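Local coordinates for protein type VI secretion system component (Escherichia coli O6, PDB 2P5Z) that is a component of the type VI secretion system, resembling the T4 phage tail proteins gp27 and gp5, and probably forms part of a tail-spike-like injection device, at residues I134-L139 against F150-K155; S156-R161 against F201-S206. All coordinates share one frame; numbering follows the deposited sequence.

Interaction 1: residues I134-L139 against F150-K155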
loop_
_atom_site.group_PDB
_atom_site.type_symbol
_atom_site.label_atom_id
_atom_site.label_comp_id
_atom_site.label_asym_id
_atom_site.label_seq_id
_atom_site.Cartn_x
_atom_site.Cartn_y
_atom_site.Cartn_z
ATOM N N ILE A 134 29.065 2.171 -10.143
ATOM C CA ILE A 134 28.392 1.743 -8.906
ATOM C C ILE A 134 27.676 0.404 -9.105
ATOM O O ILE A 134 27.854 -0.527 -8.296
ATOM C CB ILE A 134 27.415 2.822 -8.360
ATOM C CG1 ILE A 134 28.176 4.113 -8.046
ATOM C CG2 ILE A 134 26.734 2.350 -7.075
ATOM C CD1 ILE A 134 27.311 5.328 -7.732
ATOM N N VAL A 135 26.911 0.296 -10.203
ATOM C CA VAL A 135 26.166 -0.930 -10.489
ATOM C C VAL A 135 27.124 -2.119 -10.677
ATOM O O VAL A 135 26.992 -3.162 -10.007
ATOM C CB VAL A 135 25.182 -0.748 -11.676
ATOM C CG1 VAL A 135 24.598 -2.084 -12.097
ATOM C CG2 VAL A 135 24.058 0.198 -11.280
ATOM N N GLU A 136 28.134 -1.934 -11.518
ATOM C CA GLU A 136 29.183 -2.941 -11.645
ATOM C C GLU A 136 29.870 -3.329 -10.312
ATOM O O GLU A 136 30.127 -4.518 -10.062
ATOM C CB GLU A 136 30.213 -2.533 -12.689
ATOM C CG GLU A 136 31.203 -3.638 -12.918
ATOM C CD GLU A 136 31.994 -3.493 -14.181
ATOM O OE1 GLU A 136 31.595 -2.675 -15.041
ATOM O OE2 GLU A 136 33.008 -4.226 -14.310
ATOM N N LYS A 137 30.125 -2.344 -9.452
ATOM C CA LYS A 137 30.670 -2.626 -8.121
ATOM C C LYS A 137 29.758 -3.519 -7.325
ATOM O O LYS A 137 30.214 -4.529 -6.807
ATOM C CB LYS A 137 30.940 -1.353 -7.315
ATOM C CG LYS A 137 32.239 -0.662 -7.628
ATOM C CD LYS A 137 32.493 0.442 -6.606
ATOM C CE LYS A 137 33.968 0.524 -6.209
ATOM N NZ LYS A 137 34.227 -0.343 -5.003
ATOM N N ILE A 138 28.475 -3.163 -7.239
ATOM C CA ILE A 138 27.489 -3.972 -6.498
ATOM C C ILE A 138 27.429 -5.424 -7.012
ATOM O O ILE A 138 27.428 -6.379 -6.215
ATOM C CB ILE A 138 26.100 -3.337 -6.588
ATOM C CG1 ILE A 138 26.074 -2.003 -5.844
ATOM C CG2 ILE A 138 25.032 -4.263 -6.001
ATOM C CD1 ILE A 138 25.337 -2.087 -4.544
ATOM N N LEU A 139 27.419 -5.564 -8.341
ATOM C CA LEU A 139 27.488 -6.868 -9.004
ATOM C C LEU A 139 28.738 -7.663 -8.637
ATOM O O LEU A 139 28.630 -8.812 -8.160
ATOM C CB LEU A 139 27.361 -6.717 -10.530
ATOM C CG LEU A 139 25.935 -6.296 -10.933
ATOM C CD1 LEU A 139 25.760 -6.040 -12.422
ATOM C CD2 LEU A 139 24.937 -7.330 -10.443
ATOM N N PHE A 150 27.419 -10.322 -17.048
ATOM C CA PHE A 150 26.754 -9.045 -17.386
ATOM C C PHE A 150 27.594 -8.284 -18.387
ATOM O O PHE A 150 28.766 -8.577 -18.512
ATOM C CB PHE A 150 26.553 -8.154 -16.154
ATOM C CG PHE A 150 27.842 -7.719 -15.485
ATOM C CD1 PHE A 150 28.423 -8.507 -14.493
ATOM C CD2 PHE A 150 28.458 -6.521 -15.828
ATOM C CE1 PHE A 150 29.590 -8.127 -13.877
ATOM C CE2 PHE A 150 29.633 -6.140 -15.213
ATOM C CZ PHE A 150 30.198 -6.946 -14.235
ATOM N N VAL A 151 27.017 -7.282 -19.049
ATOM C CA VAL A 151 27.682 -6.509 -20.099
ATOM C C VAL A 151 26.949 -5.173 -20.225
ATOM O O VAL A 151 25.718 -5.146 -20.186
ATOM C CB VAL A 151 27.643 -7.250 -21.489
ATOM C CG1 VAL A 151 27.704 -6.282 -22.672
ATOM C CG2 VAL A 151 28.789 -8.229 -21.639
ATOM N N PHE A 152 27.698 -4.075 -20.369
ATOM C CA PHE A 152 27.122 -2.754 -20.602
ATOM C C PHE A 152 27.315 -2.365 -22.057
ATOM O O PHE A 152 28.427 -2.458 -22.559
ATOM C CB PHE A 152 27.816 -1.701 -19.723
ATOM C CG PHE A 152 27.472 -1.801 -18.270
ATOM C CD1 PHE A 152 26.424 -1.059 -17.741
ATOM C CD2 PHE A 152 28.184 -2.630 -17.428
ATOM C CE1 PHE A 152 26.093 -1.151 -16.399
ATOM C CE2 PHE A 152 27.852 -2.730 -16.092
ATOM C CZ PHE A 152 26.814 -1.986 -15.574
ATOM N N ASN A 153 26.252 -1.937 -22.736
ATOM C CA ASN A 153 26.365 -1.396 -24.101
ATOM C C ASN A 153 25.653 -0.052 -24.151
ATOM O O ASN A 153 24.633 0.122 -24.829
ATOM C CB ASN A 153 25.782 -2.335 -25.175
ATOM C CG ASN A 153 26.148 -3.799 -24.958
ATOM O OD1 ASN A 153 27.228 -4.252 -25.349
ATOM N ND2 ASN A 153 25.235 -4.551 -24.344
ATOM N N LEU A 154 26.195 0.907 -23.420
ATOM C CA LEU A 154 25.550 2.192 -23.296
ATOM C C LEU A 154 25.977 3.096 -24.440
ATOM O O LEU A 154 27.119 3.033 -24.897
ATOM C CB LEU A 154 25.884 2.784 -21.935
ATOM C CG LEU A 154 25.518 1.817 -20.807
ATOM C CD1 LEU A 154 25.951 2.381 -19.493
ATOM C CD2 LEU A 154 24.012 1.510 -20.786
ATOM N N LYS A 155 25.049 3.904 -24.937
ATOM C CA LYS A 155 25.374 4.819 -26.019
ATOM C C LYS A 155 25.707 6.189 -25.454
ATOM O O LYS A 155 26.657 6.833 -25.905
ATOM C CB LYS A 155 24.230 4.915 -27.036
ATOM C CG LYS A 155 24.210 3.783 -28.050
ATOM C CD LYS A 155 25.362 3.870 -29.037
ATOM C CE LYS A 155 25.695 2.496 -29.595
ATOM N NZ LYS A 155 26.260 1.631 -28.525
#

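Interaction 2: residues S156-R161 against F201-S206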
loop_
_atom_site.group_PDB
_atom_site.type_symbol
_atom_site.label_atom_id
_atom_site.label_comp_id
_atom_site.label_asym_id
_atom_site.label_seq_id
_atom_site.Cartn_x
_atom_site.Cartn_y
_atom_site.Cartn_z
ATOM N N SER A 156 24.927 6.623 -24.468
ATOM C CA SER A 156 25.199 7.868 -23.761
ATOM C C SER A 156 26.390 7.769 -22.803
ATOM O O SER A 156 26.809 6.674 -22.417
ATOM C CB SER A 156 23.959 8.332 -23.005
ATOM O OG SER A 156 23.043 8.934 -23.892
ATOM N N GLU A 157 26.936 8.926 -22.432
ATOM C CA GLU A 157 28.050 8.993 -21.477
ATOM C C GLU A 157 27.544 9.452 -20.124
ATOM O O GLU A 157 26.728 10.371 -20.038
ATOM C CB GLU A 157 29.153 9.924 -21.978
ATOM C CG GLU A 157 30.009 9.306 -23.075
ATOM C CD GLU A 157 31.262 10.112 -23.373
ATOM O OE1 GLU A 157 31.169 11.115 -24.116
ATOM O OE2 GLU A 157 32.346 9.728 -22.874
ATOM N N TYR A 158 28.021 8.806 -19.070
ATOM C CA TYR A 158 27.486 9.076 -17.741
ATOM C C TYR A 158 28.518 9.756 -16.869
ATOM O O TYR A 158 29.622 9.248 -16.701
ATOM C CB TYR A 158 26.917 7.801 -17.096
ATOM C CG TYR A 158 25.763 7.293 -17.912
ATOM C CD1 TYR A 158 25.950 6.333 -18.904
ATOM C CD2 TYR A 158 24.499 7.826 -17.746
ATOM C CE1 TYR A 158 24.904 5.919 -19.686
ATOM C CE2 TYR A 158 23.456 7.413 -18.517
ATOM C CZ TYR A 158 23.658 6.460 -19.482
ATOM O OH TYR A 158 22.599 6.056 -20.251
ATOM N N PRO A 159 28.163 10.938 -16.348
ATOM C CA PRO A 159 29.002 11.730 -15.458
ATOM C C PRO A 159 29.393 10.975 -14.200
ATOM O O PRO A 159 28.662 10.100 -13.743
ATOM C CB PRO A 159 28.104 12.916 -15.105
ATOM C CG PRO A 159 27.172 13.034 -16.282
ATOM C CD PRO A 159 26.890 11.613 -16.647
ATOM N N ALA A 160 30.573 11.283 -13.675
ATOM C CA ALA A 160 30.938 10.810 -12.352
ATOM C C ALA A 160 30.088 11.583 -11.339
ATOM O O ALA A 160 29.785 12.762 -11.532
ATOM C CB ALA A 160 32.418 11.009 -12.093
ATOM N N ARG A 161 29.644 10.892 -10.301
ATOM C CA ARG A 161 28.894 11.532 -9.244
ATOM C C ARG A 161 29.824 11.588 -8.061
ATOM O O ARG A 161 30.544 10.638 -7.789
ATOM C CB ARG A 161 27.671 10.701 -8.879
ATOM C CG ARG A 161 26.685 10.482 -10.000
ATOM C CD ARG A 161 25.513 11.429 -9.889
ATOM N NE ARG A 161 24.410 10.992 -10.739
ATOM C CZ ARG A 161 23.443 10.165 -10.349
ATOM N NH1 ARG A 161 23.434 9.683 -9.113
ATOM N NH2 ARG A 161 22.482 9.826 -11.196
ATOM N N PHE A 201 22.817 -4.445 -20.225
ATOM C CA PHE A 201 22.331 -3.094 -19.979
ATOM C C PHE A 201 22.375 -2.271 -21.257
ATOM O O PHE A 201 23.307 -2.407 -22.059
ATOM C CB PHE A 201 23.182 -2.391 -18.916
ATOM C CG PHE A 201 23.214 -3.092 -17.566
ATOM C CD1 PHE A 201 22.259 -2.796 -16.586
ATOM C CD2 PHE A 201 24.223 -3.995 -17.257
ATOM C CE1 PHE A 201 22.297 -3.398 -15.331
ATOM C CE2 PHE A 201 24.268 -4.606 -16.005
ATOM C CZ PHE A 201 23.294 -4.297 -15.033
ATOM N N TYR A 202 21.368 -1.415 -21.447
ATOM C CA TYR A 202 21.292 -0.531 -22.613
ATOM C C TYR A 202 20.577 0.743 -22.213
ATOM O O TYR A 202 19.837 0.751 -21.225
ATOM C CB TYR A 202 20.466 -1.152 -23.745
ATOM C CG TYR A 202 20.912 -2.499 -24.233
ATOM C CD1 TYR A 202 21.955 -2.619 -25.147
ATOM C CD2 TYR A 202 20.299 -3.650 -23.778
ATOM C CE1 TYR A 202 22.352 -3.848 -25.614
ATOM C CE2 TYR A 202 20.701 -4.880 -24.219
ATOM C CZ TYR A 202 21.724 -4.977 -25.140
ATOM O OH TYR A 202 22.136 -6.217 -25.564
ATOM N N ASP A 203 20.768 1.796 -23.009
ATOM C CA ASP A 203 20.089 3.064 -22.806
ATOM C C ASP A 203 19.354 3.619 -24.032
ATOM O O ASP A 203 18.723 4.692 -23.956
ATOM C CB ASP A 203 21.022 4.121 -22.188
ATOM C CG ASP A 203 22.306 4.380 -22.997
ATOM O OD1 ASP A 203 22.323 4.242 -24.238
ATOM O OD2 ASP A 203 23.319 4.778 -22.363
ATOM N N ASP A 204 19.428 2.903 -25.153
ATOM C CA ASP A 204 18.702 3.333 -26.352
ATOM C C ASP A 204 18.183 2.194 -27.229
ATOM O O ASP A 204 18.446 1.011 -26.970
ATOM C CB ASP A 204 19.547 4.304 -27.193
ATOM C CG ASP A 204 20.616 3.601 -28.015
ATOM O OD1 ASP A 204 21.125 2.527 -27.605
ATOM O OD2 ASP A 204 20.960 4.134 -29.086
ATOM N N GLN A 205 17.496 2.587 -28.298
ATOM C CA GLN A 205 16.909 1.680 -29.288
ATOM C C GLN A 205 17.874 0.727 -30.014
ATOM O O GLN A 205 17.446 -0.271 -30.587
ATOM C CB GLN A 205 16.098 2.501 -30.278
ATOM C CG GLN A 205 16.360 3.975 -30.128
ATOM C CD GLN A 205 15.090 4.771 -30.010
ATOM O OE1 GLN A 205 15.021 5.747 -29.268
ATOM N NE2 GLN A 205 14.067 4.359 -30.744
ATOM N N SER A 206 19.172 1.005 -29.959
ATOM C CA SER A 206 20.162 0.109 -30.539
ATOM C C SER A 206 20.406 -1.127 -29.664
ATOM O O SER A 206 21.206 -1.998 -30.000
ATOM C CB SER A 206 21.468 0.855 -30.798
ATOM O OG SER A 206 22.075 1.236 -29.576
#

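Interaction 1: residues I134-L139 against F150-K155
Helix 134-139 and strand 150-153 run antiparallel, their axes 175° apart in direction and 10.8 Å apart at closest approach, and the gap is bridged by side chains alone, with no hydrogen bond across it. Two phenylalanines from alternate positions of the strand, F150 and F152, reach for one side of the helix. L139 lays its CD1 methyl over a face of the F150 ring, 4.3 Å from the centroid, as a CH-pi contact offset toward the rim. E136 CD lies at the edge of the same ring, 3.7 Å from F150 CE2, and the carboxylate plane is turned 70° from the ring. CG of E136 is anti to the backbone N (chi1 -174°) and the chain stays extended, which sets the carboxylate beside both aromatics, OE1 of E136 lying 3.9 Å from F152 CE2. R140, one turn on in helix 131-140, pairs with E136 OE2 in a salt bridge. F152 points its CZ at V135, 4.1 Å from CG1, an edge contact. This is helix-on-sheet packing: V135 and L139 also rest on F201 of strand 196-202, which stacks with F152, while the V135 side chain meets L179 of helix 171-182.

Interaction 2: residues S156-R161 against F201-S206
The connection between strands 150-153 and 161-166 is tied through S156 and Y158 to D203, the residue just after strand 196-202. Both residues converge on the D203 carboxylate, whose OD2 accepts two hydrogen bonds. Y158 OH donates to D203 OD2 at 2.6 Å, and S156 N gives the longer bond to the same oxygen, 3.2 Å with an N-H...O angle of 140°. The hydroxyl arrives on the anti side of OD2 and the amide on the syn side, both from one face of the carboxylate and both somewhat out of its plane. The tyrosine and the aspartate approach from opposite directions, with ring and carboxylate planes 45° apart, and D203 OD2 lies at the ring edge, 3.3 Å from Y158 CE1. D203 holds CG between its backbone N and carbonyl carbon (chi1 56°), a rotation that turns the acid toward the loop. Its other oxygen, OD1, accepts from the backbone N of K155, so three donors from one short stretch fix the carboxylate and would probably help keep it ionised. Around the contact, Y158 packs on P132 of helix 131-140 and on V182 of helix 171-182, while the D203 carbonyl oxygen accepts from R374; D203 follows the end of strand 196-202, the middle strand between 150-153 (parallel) and 185-191 (antiparallel).

How the interactions relate
Interactions 1 and 2, with centres about 10 Å apart, work on the same small sheet with different chemistry. Interaction 1 is buried and largely apolar, a helix lying against the sheet; interaction 2 is only partly buried and polar, built on hydrogen bonds to one acid where the chain leaves it. Interaction 1 uses strand 150-153 and interaction 2 the end of its parallel neighbour 196-202, the two joined by the bond from F201 N to V151 O. The segments also follow one another, since 150-155 runs straight into 156-161, and the loop end of 150-155 leads into the D203 network. Helix 131-140, a partner in interaction 1, also borders interaction 2 through P132 against Y158.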